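Local coordinates for SAM-dependent methyltransferase (Pyrococcus horikoshii, PDB 1WZN), which probably transfers methyl groups from S-adenosylmethionine to an acceptor substrate, and binds S-adenosyl-L-homocysteine, the product left by the cofactor after transfer, at residues E32-D37 and R62-V67; V226-Y229 and E235-P238. All coordinates share one frame; numbering follows the deposited sequence.

Both contacts reach the same seven-stranded mixed sheet of the methyltransferase fold, with centres about 19 Å apart. They follow one another along the chain. Contact 1 ties the end of helix 23-36 to the turn that leads from helix 54-61 into strand 65-70, which lies one place in from the 91-94 edge. Contact 2 sits at the other edge, where strand 225-230 meets the loop that leads to strand 242-248. The segments are joined directly as well: the hydroxyl of Tyr229 is hydrogen-bonded to the carboxylate of Asp37. Residues 32-37 thus connect the early Rossmann-like half of the sheet with its C-terminal antiparallel pair.

Contact 1: residues E32-D37 and R62-V67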
# COMPACT_ATOMS: atom_id res chain seq x y z
N GLU A 32 19.13 14.79 32.49
CA GLU A 32 18.02 15.60 32.99
C GLU A 32 17.19 14.71 33.92
O GLU A 32 16.69 15.17 34.94
CB GLU A 32 17.15 16.12 31.84
CG GLU A 32 15.92 16.85 32.36
CD GLU A 32 15.21 17.65 31.29
OE1 GLU A 32 14.83 17.07 30.25
OE2 GLU A 32 15.01 18.87 31.50
N ILE A 33 17.06 13.43 33.57
CA ILE A 33 16.31 12.51 34.42
C ILE A 33 17.04 12.36 35.75
O ILE A 33 16.42 12.39 36.81
CB ILE A 33 16.14 11.12 33.75
CG1 ILE A 33 15.27 11.25 32.49
CG2 ILE A 33 15.48 10.15 34.71
CD1 ILE A 33 15.12 9.94 31.72
N PHE A 34 18.37 12.21 35.71
CA PHE A 34 19.16 12.09 36.94
C PHE A 34 18.92 13.30 37.84
O PHE A 34 18.72 13.18 39.04
CB PHE A 34 20.66 12.02 36.64
CG PHE A 34 21.12 10.75 35.97
CD1 PHE A 34 20.33 9.60 35.99
CD2 PHE A 34 22.37 10.69 35.36
CE1 PHE A 34 20.79 8.40 35.41
CE2 PHE A 34 22.84 9.51 34.79
CZ PHE A 34 22.05 8.36 34.81
N LYS A 35 18.94 14.48 37.23
CA LYS A 35 18.77 15.73 37.96
C LYS A 35 17.37 15.98 38.51
O LYS A 35 17.22 16.42 39.65
CB LYS A 35 19.18 16.90 37.06
CG LYS A 35 18.84 18.28 37.63
CD LYS A 35 19.19 19.36 36.62
CE LYS A 35 18.71 20.73 37.08
NZ LYS A 35 18.94 21.77 36.03
N GLU A 36 16.35 15.70 37.71
CA GLU A 36 14.98 15.96 38.12
C GLU A 36 14.20 14.80 38.73
O GLU A 36 13.35 15.01 39.59
CB GLU A 36 14.18 16.51 36.93
CG GLU A 36 14.75 17.77 36.30
CD GLU A 36 14.84 18.93 37.28
OE1 GLU A 36 13.95 19.04 38.15
OE2 GLU A 36 15.78 19.74 37.16
N ASP A 37 14.48 13.57 38.30
CA ASP A 37 13.74 12.43 38.84
C ASP A 37 14.40 11.67 39.98
O ASP A 37 13.71 11.19 40.88
CB ASP A 37 13.39 11.47 37.70
CG ASP A 37 12.40 12.09 36.73
OD1 ASP A 37 11.28 12.42 37.17
OD2 ASP A 37 12.74 12.25 35.54
N ARG A 62 31.41 11.71 30.64
CA ARG A 62 30.85 12.85 31.37
C ARG A 62 31.14 12.78 32.88
O ARG A 62 30.70 13.62 33.66
CB ARG A 62 29.34 12.89 31.12
CG ARG A 62 29.00 13.23 29.66
CD ARG A 62 27.48 13.37 29.45
NE ARG A 62 27.15 13.36 28.02
CZ ARG A 62 26.06 14.04 27.63
NH1 ARG A 62 25.33 14.70 28.52
NH2 ARG A 62 25.72 14.06 26.34
N GLY A 63 31.86 11.73 33.30
CA GLY A 63 32.35 11.69 34.69
C GLY A 63 31.66 10.63 35.54
O GLY A 63 31.98 10.40 36.70
N TYR A 64 30.68 9.91 35.00
CA TYR A 64 30.02 8.87 35.77
C TYR A 64 30.93 7.66 35.92
O TYR A 64 31.76 7.38 35.05
CB TYR A 64 28.72 8.47 35.07
CG TYR A 64 27.71 9.60 35.07
CD1 TYR A 64 26.99 9.90 36.23
CD2 TYR A 64 27.53 10.41 33.95
CE1 TYR A 64 26.12 10.99 36.27
CE2 TYR A 64 26.66 11.50 33.99
CZ TYR A 64 25.97 11.78 35.16
OH TYR A 64 25.12 12.86 35.23
N GLU A 65 30.80 6.96 37.05
CA GLU A 65 31.56 5.75 37.32
C GLU A 65 30.61 4.68 36.79
O GLU A 65 29.60 4.39 37.43
CB GLU A 65 31.77 5.55 38.82
CG GLU A 65 32.60 4.32 39.18
CD GLU A 65 32.63 4.04 40.67
OE1 GLU A 65 32.72 5.01 41.45
OE2 GLU A 65 32.56 2.86 41.07
N VAL A 66 30.95 4.09 35.65
CA VAL A 66 30.05 3.12 35.03
C VAL A 66 30.52 1.68 35.01
O VAL A 66 31.71 1.40 34.82
CB VAL A 66 29.76 3.55 33.57
CG1 VAL A 66 28.62 2.71 32.98
CG2 VAL A 66 29.42 5.03 33.54
N VAL A 67 29.58 0.77 35.23
CA VAL A 67 29.83 -0.66 35.17
C VAL A 67 28.91 -1.16 34.06
O VAL A 67 27.71 -0.93 34.11
CB VAL A 67 29.43 -1.36 36.49
CG1 VAL A 67 29.55 -2.88 36.34
CG2 VAL A 67 30.33 -0.87 37.63
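The last turn of helix 23-36 and the turn entering strand 65-70 come together at Phe34 and Tyr64, whose CA atoms, 11.4 Å apart, are the nearest across the two segments, so the gap is spanned by side chains. Each of the two aromatic residues sends its CB toward the other segment, and both place CG beside the backbone N, with chi1 at -70° in Phe34 and -66° in Tyr64. The rings meet as an offset edge-to-face pair, planes inclined at 65° and centroids 5.4 Å apart. Phe34 supplies the edge: its CE2 stands 3.8 Å above the plane of the Tyr64 ring, displaced toward the rim, while CD2 approaches Tyr64 CZ to 3.8 Å. The tyrosine oxygen in turn lies at the edge of the phenylalanine ring, close to its plane, with OH 3.5 Å from CD2 of Phe34, an arrangement in which the partly positive aromatic C-H would face the oxygen. That hydroxyl is also hydrogen-bonded to OE1 of Glu31 of helix 23-36, a bond that probably helps to hold the tyrosine ring against this helix. The other carboxylate oxygen of Glu31 forms a salt bridge with Arg62, so one glutamate serves both the turn's arginine and its tyrosine. Before Tyr64, Gly63 ends helix 54-61 in a Schellman motif with positive phi, and this reversal starts the chain toward the strand. Leu59 of that helix and Val42 touch both rings, and Phe34, its side chain about 13 Å from the bound S-adenosyl-L-homocysteine, reaches on to Val140 and Ile142 of strand 139-146. Aromatic packing here joins two helices to the sheet beside a helix-to-strand turn, as befits the alternating alpha/beta architecture of a Rossmann-like methyltransferase.

Contact 2: residues V226-Y229 and E235-P238; sequences VKIY and ELSP
Tyr229 holds its ring beside its own backbone N, chi1 -63°, which brings CD1 of the ring to the backbone N of Glu235, whereas Leu236 extends its CG opposite its backbone N, chi1 -177°, and carries its methyl groups to Ile228 and to the main chain of Tyr229. The contact lies in the connection between strands 225-230 and 242-248, the antiparallel pair at the C-terminal edge of the class I methyltransferase sheet. Backbone bonds from Lys227 to Val246 and from Tyr229 to Trp244 hold the two strands together, and the intervening loop doubles back past the end of the first, bringing the CA atoms of Tyr229 and Leu236 to 4.8 Å. The backbone of Glu235 does much of the touching. Its N lies 3.3 Å from CD1 of Tyr229, approaching the ring obliquely, and its O accepts a bent C-H contact from Tyr229 CA at 3.5 Å, a weak interaction. The acidic side chain of Glu235 starts away from the strand. Tyr229 and Ile228 alternate along the strand and serve different sides of the sheet: the tyrosine hydroxyl is hydrogen-bonded to Asp37, at the end of helix 23-36, while Ile228 packs on Pro212 and Arg216 of helix 212-219. Leu236 is shared more widely, touching Tyr243 of the returning strand and Ala179 of a second subunit; Pro238 meets Glu177 of that same subunit, so the loop also takes part in the assembly. Across the two segments the leucine is applied to the strand by separate atoms: CB sits 3.7 Å from the carbonyl O of Ile228, CD1 is 3.9 Å from the carbonyl C of Tyr229, and CD2 meets CG2 of Ile228 at 4.0 Å.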
# COMPACT_ATOMS: atom_id res chain seq x y z
N VAL A 226 6.83 5.33 39.12
CA VAL A 226 7.24 5.04 37.75
C VAL A 226 6.71 6.14 36.85
O VAL A 226 5.57 6.60 37.01
CB VAL A 226 6.69 3.69 37.26
CG1 VAL A 226 7.02 3.49 35.78
CG2 VAL A 226 7.28 2.56 38.07
N LYS A 227 7.54 6.59 35.92
CA LYS A 227 7.14 7.62 35.00
C LYS A 227 7.33 7.12 33.58
O LYS A 227 8.20 6.28 33.32
CB LYS A 227 7.96 8.89 35.23
CG LYS A 227 7.73 9.51 36.60
CD LYS A 227 8.49 10.81 36.75
CE LYS A 227 7.99 11.60 37.95
NZ LYS A 227 6.50 11.58 38.07
N ILE A 228 6.50 7.61 32.67
CA ILE A 228 6.59 7.24 31.27
C ILE A 228 6.80 8.54 30.51
O ILE A 228 5.98 9.45 30.60
CB ILE A 228 5.29 6.57 30.76
CG1 ILE A 228 4.98 5.33 31.60
CG2 ILE A 228 5.43 6.18 29.29
CD1 ILE A 228 3.67 4.65 31.23
N TYR A 229 7.92 8.63 29.80
CA TYR A 229 8.24 9.83 29.03
C TYR A 229 8.37 9.45 27.57
O TYR A 229 8.45 8.27 27.23
CB TYR A 229 9.56 10.46 29.48
CG TYR A 229 9.60 10.95 30.92
CD1 TYR A 229 8.54 11.66 31.46
CD2 TYR A 229 10.73 10.73 31.71
CE1 TYR A 229 8.59 12.15 32.77
CE2 TYR A 229 10.80 11.22 33.02
CZ TYR A 229 9.73 11.93 33.54
OH TYR A 229 9.79 12.41 34.83
N GLU A 235 8.07 14.38 29.57
CA GLU A 235 6.63 14.49 29.37
C GLU A 235 6.26 13.44 28.34
O GLU A 235 7.13 12.85 27.70
CB GLU A 235 6.25 15.89 28.88
CG GLU A 235 6.94 16.32 27.59
CD GLU A 235 6.59 17.75 27.18
OE1 GLU A 235 6.82 18.68 27.97
OE2 GLU A 235 6.07 17.93 26.05
N LEU A 236 4.96 13.18 28.18
CA LEU A 236 4.50 12.20 27.21
C LEU A 236 3.45 12.85 26.33
O LEU A 236 2.43 13.33 26.83
CB LEU A 236 3.91 10.98 27.92
CG LEU A 236 3.45 9.82 27.03
CD1 LEU A 236 4.66 9.17 26.35
CD2 LEU A 236 2.70 8.79 27.87
N SER A 237 3.69 12.89 25.03
CA SER A 237 2.75 13.47 24.09
C SER A 237 2.04 12.35 23.34
O SER A 237 2.64 11.31 23.07
CB SER A 237 3.46 14.41 23.12
OG SER A 237 4.07 15.48 23.82
N PRO A 238 0.77 12.56 22.98
CA PRO A 238 -0.07 11.60 22.26
C PRO A 238 0.60 10.83 21.12
O PRO A 238 0.43 9.62 21.01
CB PRO A 238 -1.23 12.46 21.76
CG PRO A 238 -1.41 13.42 22.90
CD PRO A 238 0.02 13.82 23.22